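Local coordinates for SAM-dependent methyltransferase (PDB 1WZN), which probably transfers methyl groups from S-adenosylmethionine to an acceptor, and here holds the demethylated product S-adenosyl-L-homocysteine, at residues V42-D47 and E65-D70; I54-L59 and I90-G95. All coordinates share one frame; numbering follows the deposited sequence.

Contact 1. Residues V42-D47 and E65-D70. With SAH (S-adenosyl-L-homocysteine), chain F.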
loop_
_atom_site.group_PDB
_atom_site.type_symbol
_atom_site.label_atom_id
_atom_site.label_comp_id
_atom_site.label_asym_id
_atom_site.label_seq_id
_atom_site.Cartn_x
_atom_site.Cartn_y
_atom_site.Cartn_z
ATOM N N VAL A 42 -10.760 -47.047 -8.445
ATOM C CA VAL A 42 -11.710 -45.969 -8.687
ATOM C C VAL A 42 -12.172 -45.973 -10.134
ATOM O O VAL A 42 -11.369 -45.808 -11.050
ATOM C CB VAL A 42 -11.090 -44.591 -8.346
ATOM C CG1 VAL A 42 -12.042 -43.471 -8.758
ATOM C CG2 VAL A 42 -10.802 -44.513 -6.853
ATOM N N ARG A 43 -13.475 -46.165 -10.321
ATOM C CA ARG A 43 -14.083 -46.197 -11.647
ATOM C C ARG A 43 -15.258 -45.233 -11.770
ATOM O O ARG A 43 -15.355 -44.494 -12.746
ATOM C CB ARG A 43 -14.580 -47.612 -11.965
ATOM C CG ARG A 43 -13.485 -48.663 -12.091
ATOM C CD ARG A 43 -14.099 -50.053 -12.189
ATOM N NE ARG A 43 -13.098 -51.101 -12.365
ATOM C CZ ARG A 43 -12.377 -51.273 -13.470
ATOM N NH1 ARG A 43 -12.543 -50.461 -14.507
ATOM N NH2 ARG A 43 -11.495 -52.262 -13.543
ATOM N N ARG A 44 -16.150 -45.252 -10.782
ATOM C CA ARG A 44 -17.341 -44.406 -10.784
ATOM C C ARG A 44 -17.167 -43.232 -9.817
ATOM O O ARG A 44 -16.928 -43.420 -8.620
ATOM C CB ARG A 44 -18.568 -45.249 -10.408
ATOM C CG ARG A 44 -19.930 -44.564 -10.586
ATOM C CD ARG A 44 -21.041 -45.613 -10.459
ATOM N NE ARG A 44 -22.352 -45.076 -10.077
ATOM C CZ ARG A 44 -23.211 -44.484 -10.902
ATOM N NH1 ARG A 44 -22.915 -44.329 -12.187
ATOM N NH2 ARG A 44 -24.390 -44.071 -10.446
ATOM N N VAL A 45 -17.300 -42.024 -10.356
ATOM C CA VAL A 45 -17.107 -40.793 -9.589
ATOM C C VAL A 45 -18.334 -39.893 -9.598
ATOM O O VAL A 45 -18.972 -39.724 -10.627
ATOM C CB VAL A 45 -15.937 -39.976 -10.180
ATOM C CG1 VAL A 45 -15.681 -38.729 -9.347
ATOM C CG2 VAL A 45 -14.682 -40.840 -10.255
ATOM N N LEU A 46 -18.650 -39.319 -8.440
ATOM C CA LEU A 46 -19.767 -38.392 -8.308
ATOM C C LEU A 46 -19.108 -37.023 -8.167
ATOM O O LEU A 46 -18.363 -36.799 -7.214
ATOM C CB LEU A 46 -20.583 -38.685 -7.041
ATOM C CG LEU A 46 -21.647 -37.644 -6.658
ATOM C CD1 LEU A 46 -22.694 -37.543 -7.749
ATOM C CD2 LEU A 46 -22.306 -38.031 -5.336
ATOM N N ASP A 47 -19.358 -36.123 -9.113
ATOM C CA ASP A 47 -18.766 -34.790 -9.044
ATOM C C ASP A 47 -19.853 -33.801 -8.610
ATOM O O ASP A 47 -20.719 -33.430 -9.398
ATOM C CB ASP A 47 -18.179 -34.399 -10.410
ATOM C CG ASP A 47 -17.433 -33.077 -10.364
ATOM O OD1 ASP A 47 -16.836 -32.783 -9.304
ATOM O OD2 ASP A 47 -17.436 -32.342 -11.376
ATOM N N GLU A 65 -16.435 -43.291 -15.022
ATOM C CA GLU A 65 -17.884 -43.251 -15.211
ATOM C C GLU A 65 -18.279 -42.140 -14.251
ATOM O O GLU A 65 -18.265 -42.338 -13.039
ATOM C CB GLU A 65 -18.530 -44.565 -14.765
ATOM C CG GLU A 65 -20.041 -44.613 -14.970
ATOM C CD GLU A 65 -20.677 -45.845 -14.344
ATOM O OE1 GLU A 65 -20.079 -46.933 -14.433
ATOM O OE2 GLU A 65 -21.778 -45.730 -13.772
ATOM N N VAL A 66 -18.637 -40.982 -14.789
ATOM C CA VAL A 66 -18.946 -39.833 -13.944
ATOM C C VAL A 66 -20.392 -39.379 -13.918
ATOM O O VAL A 66 -21.088 -39.402 -14.936
ATOM C CB VAL A 66 -18.073 -38.629 -14.370
ATOM C CG1 VAL A 66 -18.168 -37.500 -13.343
ATOM C CG2 VAL A 66 -16.634 -39.086 -14.550
ATOM N N VAL A 67 -20.839 -38.989 -12.729
ATOM C CA VAL A 67 -22.181 -38.453 -12.523
ATOM C C VAL A 67 -21.940 -37.038 -11.990
ATOM O O VAL A 67 -21.245 -36.871 -10.993
ATOM C CB VAL A 67 -22.960 -39.255 -11.461
ATOM C CG1 VAL A 67 -24.290 -38.568 -11.153
ATOM C CG2 VAL A 67 -23.203 -40.683 -11.963
ATOM N N GLY A 68 -22.486 -36.026 -12.662
ATOM C CA GLY A 68 -22.293 -34.656 -12.205
ATOM C C GLY A 68 -23.595 -34.092 -11.675
ATOM O O GLY A 68 -24.642 -34.290 -12.283
ATOM N N LEU A 69 -23.537 -33.399 -10.541
ATOM C CA LEU A 69 -24.730 -32.819 -9.937
ATOM C C LEU A 69 -24.549 -31.322 -9.706
ATOM O O LEU A 69 -23.517 -30.887 -9.201
ATOM C CB LEU A 69 -25.016 -33.496 -8.589
ATOM C CG LEU A 69 -26.149 -32.910 -7.744
ATOM C CD1 LEU A 69 -27.496 -33.325 -8.316
ATOM C CD2 LEU A 69 -26.016 -33.403 -6.317
ATOM N N ASP A 70 -25.546 -30.531 -10.083
ATOM C CA ASP A 70 -25.461 -29.098 -9.847
ATOM C C ASP A 70 -26.840 -28.522 -9.576
ATOM O O ASP A 70 -27.852 -29.003 -10.089
ATOM C CB ASP A 70 -24.784 -28.374 -11.024
ATOM C CG ASP A 70 -24.239 -27.004 -10.628
ATOM O OD1 ASP A 70 -25.018 -26.032 -10.620
ATOM O OD2 ASP A 70 -23.035 -26.906 -10.300
HETATM N N SAH F . -16.962 -27.710 -10.029
HETATM C CA SAH F . -17.054 -26.654 -11.126
HETATM C CB SAH F . -17.811 -25.400 -10.786
HETATM C CG SAH F . -17.357 -24.483 -9.662
HETATM S SD SAH F . -18.626 -23.142 -9.555
HETATM C C SAH F . -15.553 -26.334 -11.556
HETATM O O SAH F . -14.607 -26.923 -10.999
HETATM O OXT SAH F . -15.415 -25.462 -12.502
HETATM C "C5'" SAH F . -19.550 -23.531 -8.118
HETATM C "C4'" SAH F . -20.823 -24.443 -8.474
HETATM O "O4'" SAH F . -21.451 -24.616 -7.199
HETATM C "C3'" SAH F . -21.885 -23.794 -9.332
HETATM O "O3'" SAH F . -22.062 -24.525 -10.547
HETATM C "C2'" SAH F . -23.152 -23.776 -8.381
HETATM O "O2'" SAH F . -24.372 -23.906 -9.099
HETATM C "C1'" SAH F . -22.857 -24.928 -7.437
HETATM N N9 SAH F . -23.494 -24.952 -6.255
HETATM C C8 SAH F . -23.544 -24.063 -5.190
HETATM N N7 SAH F . -24.278 -24.434 -4.192
HETATM C C5 SAH F . -24.794 -25.698 -4.589
HETATM C C6 SAH F . -25.667 -26.616 -3.915
HETATM N N6 SAH F . -26.178 -26.399 -2.695
HETATM N N1 SAH F . -25.953 -27.766 -4.621
HETATM C C2 SAH F . -25.454 -28.024 -5.864
HETATM N N3 SAH F . -24.612 -27.167 -6.541
HETATM C C4 SAH F . -24.327 -26.030 -5.848
#

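Contact 2. Residues I54-L59 and I90-G95. With SAH (S-adenosyl-L-homocysteine), chain F.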
loop_
_atom_site.group_PDB
_atom_site.type_symbol
_atom_site.label_atom_id
_atom_site.label_comp_id
_atom_site.label_asym_id
_atom_site.label_seq_id
_atom_site.Cartn_x
_atom_site.Cartn_y
_atom_site.Cartn_z
ATOM N N ILE A 54 -16.082 -28.589 -16.123
ATOM C CA ILE A 54 -14.681 -28.484 -16.519
ATOM C C ILE A 54 -13.880 -29.720 -16.087
ATOM O O ILE A 54 -13.335 -30.430 -16.932
ATOM C CB ILE A 54 -14.065 -27.167 -15.976
ATOM C CG1 ILE A 54 -14.662 -25.988 -16.756
ATOM C CG2 ILE A 54 -12.548 -27.177 -16.128
ATOM C CD1 ILE A 54 -14.358 -24.619 -16.184
ATOM N N PRO A 55 -13.796 -30.005 -14.773
ATOM C CA PRO A 55 -13.029 -31.205 -14.416
ATOM C C PRO A 55 -13.822 -32.496 -14.684
ATOM O O PRO A 55 -13.241 -33.567 -14.863
ATOM C CB PRO A 55 -12.724 -30.993 -12.930
ATOM C CG PRO A 55 -13.915 -30.206 -12.455
ATOM C CD PRO A 55 -14.132 -29.211 -13.575
ATOM N N THR A 56 -15.148 -32.379 -14.711
ATOM C CA THR A 56 -16.044 -33.512 -14.956
ATOM C C THR A 56 -15.726 -34.177 -16.301
ATOM O O THR A 56 -15.564 -35.394 -16.387
ATOM C CB THR A 56 -17.522 -33.045 -14.988
ATOM O OG1 THR A 56 -17.744 -32.093 -13.937
ATOM C CG2 THR A 56 -18.464 -34.229 -14.787
ATOM N N LEU A 57 -15.656 -33.368 -17.351
ATOM C CA LEU A 57 -15.355 -33.873 -18.686
ATOM C C LEU A 57 -13.930 -34.413 -18.784
ATOM O O LEU A 57 -13.681 -35.406 -19.473
ATOM C CB LEU A 57 -15.586 -32.777 -19.734
ATOM C CG LEU A 57 -17.025 -32.671 -20.274
ATOM C CD1 LEU A 57 -17.972 -32.227 -19.165
ATOM C CD2 LEU A 57 -17.067 -31.685 -21.429
ATOM N N GLU A 58 -12.992 -33.775 -18.088
ATOM C CA GLU A 58 -11.607 -34.239 -18.116
ATOM C C GLU A 58 -11.534 -35.649 -17.513
ATOM O O GLU A 58 -10.847 -36.532 -18.041
ATOM C CB GLU A 58 -10.711 -33.261 -17.344
ATOM C CG GLU A 58 -9.229 -33.628 -17.305
ATOM C CD GLU A 58 -8.610 -33.835 -18.683
ATOM O OE1 GLU A 58 -9.013 -33.143 -19.641
ATOM O OE2 GLU A 58 -7.699 -34.685 -18.797
ATOM N N LEU A 59 -12.249 -35.863 -16.409
ATOM C CA LEU A 59 -12.285 -37.178 -15.769
ATOM C C LEU A 59 -12.952 -38.187 -16.710
ATOM O O LEU A 59 -12.488 -39.320 -16.851
ATOM C CB LEU A 59 -13.065 -37.105 -14.444
ATOM C CG LEU A 59 -12.281 -36.557 -13.240
ATOM C CD1 LEU A 59 -13.218 -36.100 -12.125
ATOM C CD2 LEU A 59 -11.349 -37.657 -12.739
ATOM N N ILE A 90 -21.729 -38.708 -19.822
ATOM C CA ILE A 90 -21.772 -38.319 -18.416
ATOM C C ILE A 90 -23.221 -38.102 -18.023
ATOM O O ILE A 90 -24.001 -37.546 -18.791
ATOM C CB ILE A 90 -21.015 -36.983 -18.170
ATOM C CG1 ILE A 90 -19.537 -37.141 -18.545
ATOM C CG2 ILE A 90 -21.171 -36.553 -16.709
ATOM C CD1 ILE A 90 -18.759 -35.825 -18.598
ATOM N N GLU A 91 -23.586 -38.558 -16.835
ATOM C CA GLU A 91 -24.942 -38.367 -16.355
ATOM C C GLU A 91 -24.963 -37.073 -15.537
ATOM O O GLU A 91 -24.394 -37.011 -14.445
ATOM C CB GLU A 91 -25.375 -39.555 -15.482
ATOM C CG GLU A 91 -26.688 -39.333 -14.737
ATOM C CD GLU A 91 -27.158 -40.561 -13.980
ATOM O OE1 GLU A 91 -26.305 -41.340 -13.498
ATOM O OE2 GLU A 91 -28.389 -40.740 -13.853
ATOM N N PHE A 92 -25.595 -36.037 -16.081
ATOM C CA PHE A 92 -25.699 -34.757 -15.385
ATOM C C PHE A 92 -27.076 -34.657 -14.729
ATOM O O PHE A 92 -28.103 -34.885 -15.376
ATOM C CB PHE A 92 -25.475 -33.600 -16.365
ATOM C CG PHE A 92 -24.028 -33.385 -16.722
ATOM C CD1 PHE A 92 -23.127 -32.912 -15.767
ATOM C CD2 PHE A 92 -23.557 -33.673 -17.999
ATOM C CE1 PHE A 92 -21.773 -32.725 -16.082
ATOM C CE2 PHE A 92 -22.214 -33.493 -18.325
ATOM C CZ PHE A 92 -21.317 -33.017 -17.367
ATOM N N LEU A 93 -27.084 -34.320 -13.443
ATOM C CA LEU A 93 -28.315 -34.216 -12.663
ATOM C C LEU A 93 -28.436 -32.867 -11.970
ATOM O O LEU A 93 -27.438 -32.301 -11.528
ATOM C CB LEU A 93 -28.329 -35.292 -11.575
ATOM C CG LEU A 93 -28.055 -36.740 -11.982
ATOM C CD1 LEU A 93 -27.806 -37.593 -10.741
ATOM C CD2 LEU A 93 -29.233 -37.261 -12.773
ATOM N N GLN A 94 -29.665 -32.377 -11.850
ATOM C CA GLN A 94 -29.906 -31.116 -11.157
ATOM C C GLN A 94 -30.337 -31.465 -9.746
ATOM O O GLN A 94 -31.095 -32.417 -9.536
ATOM C CB GLN A 94 -31.010 -30.310 -11.845
ATOM C CG GLN A 94 -31.269 -28.918 -11.232
ATOM C CD GLN A 94 -31.995 -28.970 -9.894
ATOM O OE1 GLN A 94 -32.934 -29.749 -9.716
ATOM N NE2 GLN A 94 -31.574 -28.124 -8.950
ATOM N N GLY A 95 -29.847 -30.703 -8.776
ATOM C CA GLY A 95 -30.207 -30.957 -7.396
ATOM C C GLY A 95 -29.247 -30.279 -6.442
ATOM O O GLY A 95 -28.181 -29.806 -6.842
HETATM N N SAH F . -16.962 -27.710 -10.029
HETATM C CA SAH F . -17.054 -26.654 -11.126
HETATM C CB SAH F . -17.811 -25.400 -10.786
HETATM C CG SAH F . -17.357 -24.483 -9.662
HETATM S SD SAH F . -18.626 -23.142 -9.555
HETATM C C SAH F . -15.553 -26.334 -11.556
HETATM O O SAH F . -14.607 -26.923 -10.999
HETATM O OXT SAH F . -15.415 -25.462 -12.502
HETATM C "C5'" SAH F . -19.550 -23.531 -8.118
HETATM C "C4'" SAH F . -20.823 -24.443 -8.474
HETATM O "O4'" SAH F . -21.451 -24.616 -7.199
HETATM C "C3'" SAH F . -21.885 -23.794 -9.332
HETATM O "O3'" SAH F . -22.062 -24.525 -10.547
HETATM C "C2'" SAH F . -23.152 -23.776 -8.381
HETATM O "O2'" SAH F . -24.372 -23.906 -9.099
HETATM C "C1'" SAH F . -22.857 -24.928 -7.437
HETATM N N9 SAH F . -23.494 -24.952 -6.255
HETATM C C8 SAH F . -23.544 -24.063 -5.190
HETATM N N7 SAH F . -24.278 -24.434 -4.192
HETATM C C5 SAH F . -24.794 -25.698 -4.589
HETATM C C6 SAH F . -25.667 -26.616 -3.915
HETATM N N6 SAH F . -26.178 -26.399 -2.695
HETATM N N1 SAH F . -25.953 -27.766 -4.621
HETATM C C2 SAH F . -25.454 -28.024 -5.864
HETATM N N3 SAH F . -24.612 -27.167 -6.541
HETATM C C4 SAH F . -24.327 -26.030 -5.848
#

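Contact 1. Residues V42-D47 and E65-D70
This contact belongs to the first beta-alpha-beta unit of a Rossmann-like methyltransferase fold, in which strands 44-48 and 65-70 run parallel; the axes of 44-47 and 65-70 approach to 4.7 Å. Five backbone hydrogen bonds alternate between them, from Glu65 N to Arg43 O (2.8 Å) to Leu69 N to Asp47 O (3.0 Å); the straightest, at 169°, runs from Asp47 N to Val67 O. On the face that carries Arg44, Leu46, Glu65 and Val67, the extended Arg44 chain, its CG anti to the backbone N, crosses Glu65 obliquely. Its NH1 makes a very short but bent salt bridge of 2.4 Å with Glu65 OE2 (N-H...O 128°), reached from above the carboxylate plane, the two flat groups being turned 57° apart. Val67 CG2 lies 3.7 Å from the same NH1, and Leu46 CD1 packs against Val67 CG1. An alanine in place of Arg44 would remove the guanidinium that pairs with Glu65 and rests against Val67, and would probably leave the two strands less firmly tied. At the C-terminal end of the second strand, Asp70 grips both ribose hydroxyls of S-adenosyl-L-homocysteine: OD1 accepts from O2' at 2.7 Å and OD2 from O3' at 2.6 Å.

Contact 2. Residues I54-L59 and I90-G95
Thr56 OG1 is gripped by one hydrogen bond, with Asp47 OD2 on the neighbouring strand 44-48. With OG1 so engaged, the methyl branch CG2, anti to the backbone N, meets the tip of Phe92 end to end, 3.9 Å from CE1. Leu57 reaches the same ring from another direction: its CD1 lies in the ring plane at the edge, 3.9 Å from CZ, and also touches Ile90 CD1 at 3.7 Å, the leucine crossing both side chains at about a right angle. Ile90 then lays CG2 over one face of Phe92, 3.5 Å above the plane and displaced toward the rim, so that the ring is braced at a face and at an edge. This small apolar cluster joins helix 54-61 of the Rossmann-like methyltransferase fold to strand 91-94, an outermost strand of the sheet within the chain, and Ala79 of helix 73-85 also touches Phe92. The far ends of both segments line the cofactor pocket. Pro55 CD approaches the carboxylate O of S-adenosyl-L-homocysteine at 3.5 Å, while Gly95 O stands 3.4 Å from adenine C2. The backbone angles of Gly95 (phi 163°, psi 168°) would drive a side-chain carbon into the carbonyl O of Gln94.

In the fold
From the N terminus the chain runs up strand 44-48, turns back through helix 54-61 and enters strand 65-70, parallel to the first, where contact 1 closes a loop with 17 residues between its segments. It goes on through helix 73-85 to strand 91-94, and contact 2 closes a longer loop of 30 residues back to the helix. The segments alternate along the chain, so the two loops cross. Their centres are about 7 Å apart and they meet directly: Gly68 O lies 2.7 Å from Leu93 N, a probable hydrogen bond between neighbouring strands. Together they tie three adjacent parallel strands to the helix on one face, beside the bound S-adenosyl-L-homocysteine.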